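Local coordinates for putative nucleotidyltransferase (Sulfolobus solfataricus P2, PDB 2RFF), which probably transfers nucleotidyl groups, as expected of a small protein built on the nucleotidyltransferase domain, at residues V26-G40 with D52-E64. Residues are numbered along the deposited sequence; the frame is centred on the assembly and turned at random. Where two conformers were deposited one is given.
Sequences VASSFPNLEEVYIFG and DIDILFVFKGIKE
Y37 and L56 form the antiparallel hydrogen-bonded pair in mid-ladder, Y37 N to L56 O at 2.9 Å and L56 N to Y37 O at 2.8 Å. E34 N and E35 N both donate to V58 O, a classic beta bulge that shifts the register by one. N32 holds K60 twice: its backbone O takes K60 N, and its side-chain ND2 gives a 3.0 Å bond to K60 O, close to the amide plane. A water bridges F39 O and D54 N. Strands 33-39 and 53-59 are neighbours inside the mixed nucleotidyltransferase sheet, 82-88 flanking 53-59 and 98-103 flanking 33-39. On the face carrying L33, V36 and F57, L33 CD1 sits 3.7 Å from the F59 ring centroid, over its face, while the edge of F59 meets the face of F30 in an offset edge-to-face pair, planes at 87°. V26, from the end of helix 6-29, touches both F57 and F59. On the face of Y37 and L56, F39 CG stands between backbone N and carbonyl carbon (chi1 70°), bringing the ring over D54, whose CB is 3.4 Å from the F39 centroid. A serine here would probably lose the ring face against D54 CB and open a gap beside L56.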
loop_
_atom_site.group_PDB
_atom_site.type_symbol
_atom_site.label_atom_id
_atom_site.label_comp_id
_atom_site.label_asym_id
_atom_site.label_seq_id
_atom_site.Cartn_x
_atom_site.Cartn_y
_atom_site.Cartn_z
ATOM N N VAL A 26 9.211 2.238 5.497
ATOM C CA VAL A 26 9.152 3.403 4.563
ATOM C C VAL A 26 8.810 4.712 5.293
ATOM O O VAL A 26 9.513 5.700 5.127
ATOM C CB VAL A 26 8.242 3.144 3.354
ATOM C CG1 VAL A 26 8.206 4.366 2.410
ATOM C CG2 VAL A 26 8.693 1.893 2.610
ATOM N N ALA A 27 7.811 4.674 6.167
ATOM C CA ALA A 27 7.390 5.881 6.925
ATOM C C ALA A 27 8.528 6.403 7.845
ATOM O O ALA A 27 8.700 7.566 8.009
ATOM C CB ALA A 27 6.154 5.607 7.734
ATOM N N SER A 28 9.321 5.495 8.395
ATOM C CA SER A 28 10.471 5.872 9.259
ATOM C C SER A 28 11.636 6.438 8.442
ATOM O O SER A 28 12.474 7.163 8.985
ATOM C CB SER A 28 10.956 4.697 10.117
ATOM O OG SER A 28 11.714 3.751 9.375
ATOM N N SER A 29 11.693 6.099 7.157
ATOM C CA SER A 29 12.753 6.491 6.252
ATOM C C SER A 29 12.547 7.785 5.484
ATOM O O SER A 29 13.537 8.400 5.067
ATOM C CB SER A 29 13.036 5.337 5.277
ATOM O OG SER A 29 13.535 4.163 5.931
ATOM N N PHE A 30 11.285 8.191 5.243
ATOM C CA PHE A 30 10.936 9.347 4.477
ATOM C C PHE A 30 9.935 10.201 5.225
ATOM O O PHE A 30 8.754 9.859 5.285
ATOM C CB PHE A 30 10.378 8.878 3.164
ATOM C CG PHE A 30 11.352 8.077 2.356
ATOM C CD1 PHE A 30 12.332 8.710 1.626
ATOM C CD2 PHE A 30 11.329 6.670 2.379
ATOM C CE1 PHE A 30 13.271 7.957 0.907
ATOM C CE2 PHE A 30 12.265 5.932 1.674
ATOM C CZ PHE A 30 13.213 6.585 0.925
ATOM N N PRO A 31 10.390 11.334 5.801
ATOM C CA PRO A 31 9.482 12.270 6.455
ATOM C C PRO A 31 8.354 12.756 5.549
ATOM O O PRO A 31 7.294 13.054 6.061
ATOM C CB PRO A 31 10.406 13.431 6.872
ATOM C CG PRO A 31 11.731 12.833 7.007
ATOM C CD PRO A 31 11.787 11.812 5.915
ATOM N N ASN A 32 8.587 12.787 4.238
ATOM C CA ASN A 32 7.589 13.210 3.227
ATOM C C ASN A 32 6.570 12.134 2.793
ATOM O O ASN A 32 5.675 12.435 2.019
ATOM C CB ASN A 32 8.227 13.885 2.000
ATOM C CG ASN A 32 9.201 12.981 1.227
ATOM O OD1 ASN A 32 9.892 12.153 1.836
ATOM N ND2 ASN A 32 9.308 13.165 -0.085
ATOM N N LEU A 33 6.682 10.897 3.281
ATOM C CA LEU A 33 5.623 9.895 3.063
ATOM C C LEU A 33 4.416 10.416 3.843
ATOM O O LEU A 33 4.511 10.665 5.038
ATOM C CB LEU A 33 5.986 8.505 3.573
ATOM C CG LEU A 33 4.881 7.475 3.227
ATOM C CD1 LEU A 33 4.887 7.106 1.760
ATOM C CD2 LEU A 33 5.098 6.252 4.059
ATOM N N GLU A 34 3.293 10.575 3.150
ATOM C CA GLU A 34 2.098 11.178 3.742
ATOM C C GLU A 34 0.936 10.226 3.924
ATOM O O GLU A 34 0.220 10.308 4.924
ATOM C CB GLU A 34 1.693 12.439 2.957
ATOM C CG GLU A 34 0.419 13.094 3.388
ATOM C CD GLU A 34 0.358 13.475 4.876
ATOM O OE1 GLU A 34 1.404 13.647 5.521
ATOM O OE2 GLU A 34 -0.780 13.646 5.386
ATOM N N GLU A 35 0.701 9.380 2.936
ATOM C CA GLU A 35 -0.406 8.436 2.945
ATOM C C GLU A 35 0.022 7.170 2.249
ATOM O O GLU A 35 0.875 7.205 1.357
ATOM C CB GLU A 35 -1.650 8.977 2.207
ATOM C CG GLU A 35 -2.353 10.135 2.907
ATOM C CD GLU A 35 -3.385 10.885 2.115
ATOM O OE1 GLU A 35 -3.675 10.588 0.940
ATOM O OE2 GLU A 35 -3.952 11.794 2.721
ATOM N N VAL A 36 -0.600 6.075 2.669
ATOM C CA VAL A 36 -0.472 4.807 1.963
ATOM C C VAL A 36 -1.872 4.252 1.783
ATOM O O VAL A 36 -2.687 4.273 2.713
ATOM C CB VAL A 36 0.431 3.793 2.680
ATOM C CG1 VAL A 36 0.470 2.380 1.994
ATOM C CG2 VAL A 36 1.826 4.337 2.809
ATOM N N TYR A 37 -2.121 3.726 0.597
ATOM C CA TYR A 37 -3.378 3.067 0.285
ATOM C C TYR A 37 -3.096 1.612 -0.130
ATOM O O TYR A 37 -2.017 1.279 -0.660
ATOM C CB TYR A 37 -4.110 3.788 -0.848
ATOM C CG TYR A 37 -4.553 5.187 -0.538
ATOM C CD1 TYR A 37 -3.659 6.255 -0.607
ATOM C CD2 TYR A 37 -5.878 5.457 -0.159
ATOM C CE1 TYR A 37 -4.098 7.597 -0.370
ATOM C CE2 TYR A 37 -6.299 6.771 0.097
ATOM C CZ TYR A 37 -5.370 7.815 0.038
ATOM O OH TYR A 37 -5.705 9.114 0.269
ATOM N N ILE A 38 -4.095 0.766 0.117
ATOM C CA ILE A 38 -4.178 -0.543 -0.506
ATOM C C ILE A 38 -5.093 -0.352 -1.734
ATOM O O ILE A 38 -6.145 0.315 -1.651
ATOM C CB ILE A 38 -4.757 -1.627 0.419
ATOM C CG1 ILE A 38 -3.979 -1.676 1.729
ATOM C CG2 ILE A 38 -4.794 -2.985 -0.320
ATOM C CD1 ILE A 38 -2.461 -1.784 1.584
ATOM N N PHE A 39 -4.648 -0.808 -2.898
ATOM C CA PHE A 39 -5.456 -0.818 -4.100
ATOM C C PHE A 39 -5.542 -2.240 -4.620
ATOM O O PHE A 39 -5.085 -3.180 -3.960
ATOM C CB PHE A 39 -4.964 0.213 -5.142
ATOM C CG PHE A 39 -3.630 -0.100 -5.810
ATOM C CD1 PHE A 39 -2.438 0.253 -5.215
ATOM C CD2 PHE A 39 -3.589 -0.634 -7.086
ATOM C CE1 PHE A 39 -1.196 -0.018 -5.852
ATOM C CE2 PHE A 39 -2.374 -0.863 -7.746
ATOM C CZ PHE A 39 -1.178 -0.566 -7.130
ATOM N N GLY A 40 -6.214 -2.403 -5.746
ATOM C CA GLY A 40 -6.348 -3.707 -6.358
ATOM C C GLY A 40 -7.365 -4.592 -5.671
ATOM O O GLY A 40 -8.199 -4.129 -4.906
ATOM N N ASP A 52 -1.826 -11.069 -4.793
ATOM C CA ASP A 52 -0.815 -10.217 -4.177
ATOM C C ASP A 52 -1.542 -9.097 -3.438
ATOM O O ASP A 52 -2.792 -9.050 -3.406
ATOM C CB ASP A 52 0.211 -9.704 -5.189
ATOM C CG ASP A 52 -0.386 -8.836 -6.249
ATOM O OD1 ASP A 52 -1.581 -8.478 -6.161
ATOM O OD2 ASP A 52 0.372 -8.525 -7.186
ATOM N N ILE A 53 -0.772 -8.255 -2.766
ATOM C CA ILE A 53 -1.356 -7.041 -2.159
ATOM C C ILE A 53 -0.673 -5.875 -2.900
ATOM O O ILE A 53 0.544 -5.873 -3.137
ATOM C CB ILE A 53 -1.261 -6.952 -0.626
ATOM C CG1 ILE A 53 -2.080 -5.754 -0.134
ATOM C CG2 ILE A 53 0.174 -6.788 -0.142
ATOM C CD1 ILE A 53 -2.375 -5.823 1.360
ATOM N N ASP A 54 -1.471 -4.889 -3.290
ATOM C CA ASP A 54 -0.999 -3.724 -4.036
ATOM C C ASP A 54 -0.987 -2.507 -3.130
ATOM O O ASP A 54 -2.024 -2.154 -2.552
ATOM C CB ASP A 54 -1.912 -3.493 -5.227
ATOM C CG ASP A 54 -1.863 -4.613 -6.219
ATOM O OD1 ASP A 54 -0.775 -5.137 -6.512
ATOM O OD2 ASP A 54 -2.916 -5.003 -6.739
ATOM N N ILE A 55 0.184 -1.866 -3.040
ATOM C CA ILE A 55 0.414 -0.773 -2.118
ATOM C C ILE A 55 0.731 0.491 -2.883
ATOM O O ILE A 55 1.653 0.508 -3.686
ATOM C CB ILE A 55 1.578 -1.096 -1.160
ATOM C CG1 ILE A 55 1.318 -2.420 -0.405
ATOM C CG2 ILE A 55 1.753 0.077 -0.152
ATOM C CD1 ILE A 55 2.481 -2.761 0.521
ATOM N N LEU A 56 -0.037 1.548 -2.621
ATOM C CA LEU A 56 0.189 2.879 -3.192
ATOM C C LEU A 56 0.848 3.744 -2.124
ATOM O O LEU A 56 0.233 4.016 -1.095
ATOM C CB LEU A 56 -1.113 3.520 -3.678
ATOM C CG LEU A 56 -1.008 5.005 -4.029
ATOM C CD1 LEU A 56 0.030 5.222 -5.122
ATOM C CD2 LEU A 56 -2.375 5.576 -4.351
ATOM N N PHE A 57 2.085 4.169 -2.381
ATOM C CA PHE A 57 2.796 5.075 -1.480
ATOM C C PHE A 57 2.588 6.496 -2.024
ATOM O O PHE A 57 2.901 6.746 -3.195
ATOM C CB PHE A 57 4.281 4.755 -1.454
ATOM C CG PHE A 57 4.623 3.403 -0.978
ATOM C CD1 PHE A 57 4.807 3.197 0.362
ATOM C CD2 PHE A 57 4.779 2.359 -1.859
ATOM C CE1 PHE A 57 5.172 1.973 0.847
ATOM C CE2 PHE A 57 5.171 1.097 -1.373
ATOM C CZ PHE A 57 5.341 0.907 -0.034
ATOM N N VAL A 58 2.178 7.405 -1.157
ATOM C CA VAL A 58 1.865 8.807 -1.544
ATOM C C VAL A 58 2.788 9.725 -0.755
ATOM O O VAL A 58 2.733 9.733 0.457
ATOM C CB VAL A 58 0.387 9.241 -1.357
ATOM C CG1 VAL A 58 0.127 10.705 -1.859
ATOM C CG2 VAL A 58 -0.493 8.264 -2.078
ATOM N N PHE A 59 3.674 10.423 -1.464
ATOM C CA PHE A 59 4.683 11.308 -0.880
ATOM C C PHE A 59 4.417 12.749 -1.209
ATOM O O PHE A 59 3.906 13.037 -2.262
ATOM C CB PHE A 59 6.088 11.019 -1.437
ATOM C CG PHE A 59 6.656 9.658 -1.081
ATOM C CD1 PHE A 59 6.350 8.539 -1.827
ATOM C CD2 PHE A 59 7.609 9.517 -0.059
ATOM C CE1 PHE A 59 6.951 7.266 -1.527
ATOM C CE2 PHE A 59 8.171 8.267 0.265
ATOM C CZ PHE A 59 7.845 7.155 -0.479
ATOM N N LYS A 60 4.801 13.638 -0.305
ATOM C CA LYS A 60 4.756 15.079 -0.591
ATOM C C LYS A 60 6.027 15.482 -1.329
ATOM O O LYS A 60 7.080 14.926 -1.093
ATOM C CB LYS A 60 4.635 15.895 0.706
ATOM C CG LYS A 60 3.378 15.533 1.456
ATOM C CD LYS A 60 2.907 16.556 2.472
ATOM C CE LYS A 60 3.530 16.408 3.821
ATOM N NZ LYS A 60 2.887 17.376 4.819
ATOM N N GLY A 61 5.899 16.423 -2.262
ATOM C CA GLY A 61 7.032 17.045 -2.936
ATOM C C GLY A 61 7.852 16.219 -3.908
ATOM O O GLY A 61 9.052 16.484 -4.063
ATOM N N ILE A 62 7.246 15.228 -4.562
ATOM C CA ILE A 62 7.973 14.395 -5.562
ATOM C C ILE A 62 7.416 14.543 -6.978
ATOM O O ILE A 62 7.696 13.719 -7.823
ATOM C CB ILE A 62 8.047 12.888 -5.144
ATOM C CG1 ILE A 62 6.661 12.241 -5.115
ATOM C CG2 ILE A 62 8.704 12.759 -3.776
ATOM C CD1 ILE A 62 6.692 10.711 -5.197
ATOM N N LYS A 63 6.635 15.593 -7.246
ATOM C CA LYS A 63 6.072 15.829 -8.574
ATOM C C LYS A 63 7.095 15.753 -9.713
ATOM O O LYS A 63 6.799 15.206 -10.781
ATOM C CB LYS A 63 5.380 17.197 -8.588
ATOM C CG LYS A 63 4.669 17.521 -9.869
ATOM N N GLU A 64 8.293 16.269 -9.474
ATOM C CA GLU A 64 9.338 16.278 -10.490
ATOM C C GLU A 64 10.204 15.047 -10.514
ATOM O O GLU A 64 11.055 14.952 -11.394
ATOM C CB GLU A 64 10.258 17.488 -10.321
ATOM C CG GLU A 64 9.599 18.780 -10.500
ATOM C CD GLU A 64 10.607 19.904 -10.606
ATOM O OE1 GLU A 64 11.659 19.926 -9.885
ATOM O OE2 GLU A 64 10.317 20.764 -11.446
HETATM O O HOH W 1 2.832 15.293 7.132
HETATM O O HOH W 2 -4.401 -5.694 -3.453
#